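Local coordinates for glycerate dehydrogenase related protein (Thermoplasma acidophilum, PDB 3GVX) that probably reduces glyoxylate or hydroxypyruvate with a nicotinamide cofactor, as a member of the D-isomer specific 2-hydroxyacid dehydrogenase family, at residues Ser154-Asp157 with Gln158-Val162; Ala197-Arg200 with Lys201-Ile205. All blocks are in the same frame, centred on the assembly; numbering follows the deposited sequence.

How the contacts relate
Contacts 1 and 2 are two beta turns on one parallel sheet of seven strands, in the part of the chain that belongs to the NAD-binding family domain. Contact 1 comes first, in the loop between strands 147-151 and 162-163, the latter an outermost strand of the sheet. Contact 2 follows, closing the loop after helix 193-196 and leading into strand 204-207, three places across from 147-151 in the strand order. The centres of contacts 1 and 2 lie about 22 Å apart. The nearest atoms of contacts 1 and 2 are about 10 Å apart, so the two do not touch. Each turn thus directs the chain into a different strand of a Rossmann-type dinucleotide-binding domain.

Contact 1 (Ser154-Asp157 with Gln158-Val162); sequences SSVD and QNVDV
Asp157 and Val160 are the two ends of a type I beta turn, a local surface contact in the loop that leaves strand 147-151 and returns to the sheet as strand 162-163. The turn's own backbone bond, Val160 N to Asp157 O at 3.5 Å, is weak. A second bond comes from the Asp157 side chain, whose OD1 accepts Asn159 N at 2.9 Å with an N-H...O angle of 143°, forming an Asx turn inside the beta turn. The amide meets this oxygen from above the carboxylate, 57° out of its plane. Asp157 CG stands between the backbone N and the carbonyl carbon (chi1 53°), which turns the carboxylate over the amide of Asn159.

The other oxygen, Asp157 OD2, accepts a hydrogen bond from a water at 2.7 Å, and the same water accepts one from Asn159 ND2 at 3.0 Å. Both the backbone and the side chain of Asn159 are therefore linked to one carboxylate. On the apolar side Val160 lays CG2 against Val156 CB at 3.8 Å, and the same methyl passes Asp157 OD1 at 3.9 Å. Tyr130 OH also bonds to Asp157 OD1, tying the turn to the loop between strand 124-128 and helix 132-143, while Val160 packs on Tyr130 and on Ala150 of strand 147-151.

With a backbone amide and a tyrosine hydroxyl on OD1 and a water on OD2, the carboxylate has partners at both oxygens. These contacts should limit its rotation, and the hydrogen bonds donated to it would be expected to favour the ionised form.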
# COMPACT_ATOMS: atom_id res chain seq x y z
N SER B 154 -24.87 6.36 -6.44
CA SER B 154 -25.35 5.24 -5.63
C SER B 154 -24.62 3.91 -5.61
O SER B 154 -24.11 3.41 -6.61
CB SER B 154 -26.81 4.96 -5.94
OG SER B 154 -27.31 3.95 -5.10
N SER B 155 -24.63 3.34 -4.41
CA SER B 155 -24.05 2.05 -4.08
C SER B 155 -22.63 2.24 -3.58
O SER B 155 -21.73 2.65 -4.31
CB SER B 155 -24.06 1.10 -5.28
OG SER B 155 -24.04 -0.24 -4.84
N VAL B 156 -22.47 1.97 -2.30
CA VAL B 156 -21.18 2.03 -1.66
C VAL B 156 -21.25 0.75 -0.89
O VAL B 156 -22.30 0.13 -0.79
CB VAL B 156 -21.04 3.21 -0.67
CG1 VAL B 156 -21.08 4.53 -1.42
CG2 VAL B 156 -22.10 3.11 0.42
N ASP B 157 -20.12 0.33 -0.35
CA ASP B 157 -20.16 -0.87 0.41
C ASP B 157 -19.75 -0.55 1.82
O ASP B 157 -19.79 0.59 2.27
CB ASP B 157 -19.23 -1.92 -0.19
CG ASP B 157 -17.83 -1.40 -0.39
OD1 ASP B 157 -17.46 -0.40 0.24
OD2 ASP B 157 -17.09 -2.00 -1.17
N GLN B 158 -19.36 -1.59 2.53
CA GLN B 158 -18.95 -1.46 3.89
C GLN B 158 -17.62 -0.74 4.08
O GLN B 158 -17.32 -0.33 5.18
CB GLN B 158 -18.84 -2.84 4.52
CG GLN B 158 -17.41 -3.29 4.58
CD GLN B 158 -17.26 -4.74 4.26
OE1 GLN B 158 -17.29 -5.59 5.15
NE2 GLN B 158 -17.10 -5.05 2.98
N ASN B 159 -16.78 -0.61 3.05
CA ASN B 159 -15.51 0.07 3.27
C ASN B 159 -15.59 1.59 3.11
O ASN B 159 -14.58 2.27 2.98
CB ASN B 159 -14.42 -0.50 2.37
CG ASN B 159 -13.97 -1.86 2.81
OD1 ASN B 159 -13.99 -2.18 4.00
ND2 ASN B 159 -13.56 -2.68 1.86
N VAL B 160 -16.81 2.11 3.13
CA VAL B 160 -17.03 3.54 3.01
C VAL B 160 -17.59 4.09 4.31
O VAL B 160 -18.61 3.62 4.80
CB VAL B 160 -18.03 3.88 1.91
CG1 VAL B 160 -18.32 5.37 1.96
CG2 VAL B 160 -17.49 3.47 0.53
N ASP B 161 -16.93 5.08 4.89
CA ASP B 161 -17.42 5.62 6.14
C ASP B 161 -18.32 6.83 5.96
O ASP B 161 -19.15 7.11 6.80
CB ASP B 161 -16.23 5.99 7.03
CG ASP B 161 -15.22 4.87 7.12
OD1 ASP B 161 -15.56 3.78 7.62
OD2 ASP B 161 -14.07 5.07 6.67
N VAL B 162 -18.15 7.55 4.86
CA VAL B 162 -18.95 8.73 4.60
C VAL B 162 -19.34 8.90 3.15
O VAL B 162 -18.51 8.80 2.23
CB VAL B 162 -18.22 10.02 5.06
CG1 VAL B 162 -19.12 11.24 4.83
CG2 VAL B 162 -17.79 9.91 6.52
O HOH W 1 -14.42 -1.99 -0.95

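Contact 2 (Ala197-Arg200 with Lys201-Ile205)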
# COMPACT_ATOMS: atom_id res chain seq x y z
N ALA B 197 -11.01 24.93 -5.23
CA ALA B 197 -10.98 25.89 -4.15
C ALA B 197 -11.38 25.25 -2.83
O ALA B 197 -11.17 25.82 -1.77
CB ALA B 197 -11.90 27.08 -4.47
N ASN B 198 -11.95 24.05 -2.87
CA ASN B 198 -12.35 23.37 -1.64
C ASN B 198 -11.20 22.60 -1.00
O ASN B 198 -11.31 22.16 0.14
CB ASN B 198 -13.50 22.39 -1.92
CG ASN B 198 -14.78 23.09 -2.32
OD1 ASN B 198 -15.61 23.43 -1.47
ND2 ASN B 198 -14.95 23.30 -3.62
N ALA B 199 -10.10 22.46 -1.72
CA ALA B 199 -8.96 21.69 -1.23
C ALA B 199 -8.39 22.10 0.12
O ALA B 199 -8.03 23.26 0.36
CB ALA B 199 -7.84 21.66 -2.27
N ARG B 200 -8.33 21.12 1.01
CA ARG B 200 -7.75 21.33 2.33
C ARG B 200 -6.31 21.59 2.06
O ARG B 200 -5.80 21.30 0.98
CB ARG B 200 -7.78 20.06 3.16
CG ARG B 200 -9.12 19.60 3.50
CD ARG B 200 -9.01 18.48 4.47
NE ARG B 200 -10.30 18.32 5.10
CZ ARG B 200 -10.55 17.46 6.07
NH1 ARG B 200 -9.60 16.66 6.51
NH2 ARG B 200 -11.77 17.41 6.59
N LYS B 201 -5.63 22.08 3.08
CA LYS B 201 -4.22 22.36 2.98
C LYS B 201 -3.47 21.03 2.80
O LYS B 201 -3.76 20.05 3.49
CB LYS B 201 -3.74 23.07 4.25
CG LYS B 201 -2.86 24.29 3.99
CD LYS B 201 -3.59 25.37 3.14
CE LYS B 201 -2.73 26.62 2.97
NZ LYS B 201 -2.35 26.88 1.56
N ASN B 202 -2.55 21.01 1.84
CA ASN B 202 -1.73 19.83 1.54
C ASN B 202 -2.45 18.67 0.87
O ASN B 202 -2.00 17.53 0.92
CB ASN B 202 -1.05 19.32 2.80
CG ASN B 202 -0.12 20.33 3.40
OD1 ASN B 202 0.64 20.99 2.69
ND2 ASN B 202 -0.17 20.46 4.71
N LEU B 203 -3.57 18.98 0.23
CA LEU B 203 -4.35 17.96 -0.45
C LEU B 203 -3.53 17.33 -1.55
O LEU B 203 -2.76 18.00 -2.23
CB LEU B 203 -5.61 18.58 -1.06
CG LEU B 203 -6.30 17.64 -2.04
CD1 LEU B 203 -7.02 16.49 -1.29
CD2 LEU B 203 -7.27 18.44 -2.91
N THR B 204 -3.68 16.02 -1.69
CA THR B 204 -3.00 15.27 -2.74
C THR B 204 -4.10 14.68 -3.60
O THR B 204 -5.02 14.01 -3.11
CB THR B 204 -2.14 14.13 -2.17
OG1 THR B 204 -1.15 14.68 -1.30
CG2 THR B 204 -1.45 13.37 -3.30
N ILE B 205 -4.00 14.94 -4.89
CA ILE B 205 -4.98 14.44 -5.81
C ILE B 205 -4.39 13.37 -6.68
O ILE B 205 -3.29 13.51 -7.21
CB ILE B 205 -5.53 15.58 -6.67
CG1 ILE B 205 -6.05 16.67 -5.74
CG2 ILE B 205 -6.59 15.04 -7.62
CD1 ILE B 205 -6.97 17.68 -6.36
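Ala199 CB presses against the CD2 methyl of Leu203 at 3.3 Å, closer than carbon atoms usually approach, and lies 4.0 Å from Leu203 CB. Leu203 CG is anti to the backbone N (chi1 167°), and from there the CD2 branch reaches back over the alanine, also coming within 4.0 Å of Ala199 CA. Both residues are buried.

Between them the chain reverses through a type II beta turn from Arg200 to Leu203. Leu203 N donates to Arg200 O at 3.3 Å, but the bond is weak, with an angle of 139° at the hydrogen. The same carbonyl oxygen, Arg200 O, has Leu203 CB 3.4 Å away, so the leucine meets the first half of the turn with its backbone as well as its side chain. The turn is also held from outside: Arg226 bonds to Ala199 O through NH2 and weakly to Arg200 O through NH1, and Asp228 OD2 accepts from Asn202 N.

The long side chain of Arg200 leads away from the turn, extended from CG to NE. This carries the guanidinium group to the link between helix 167-172 and strand 176-179, where NE bonds to Arg172 O at the end of the helix and NH1 forms a salt bridge with Asp175, just before the strand.

Beyond Leu203, which packs on Phe171 and Val177, the backbone enters strand 204-207, hydrogen-bonded between strands 176-179 and 230-233. A turn that delivers the chain from a helix into an inner parallel strand in this way belongs to the alternating helix-strand architecture of the Rossmann fold.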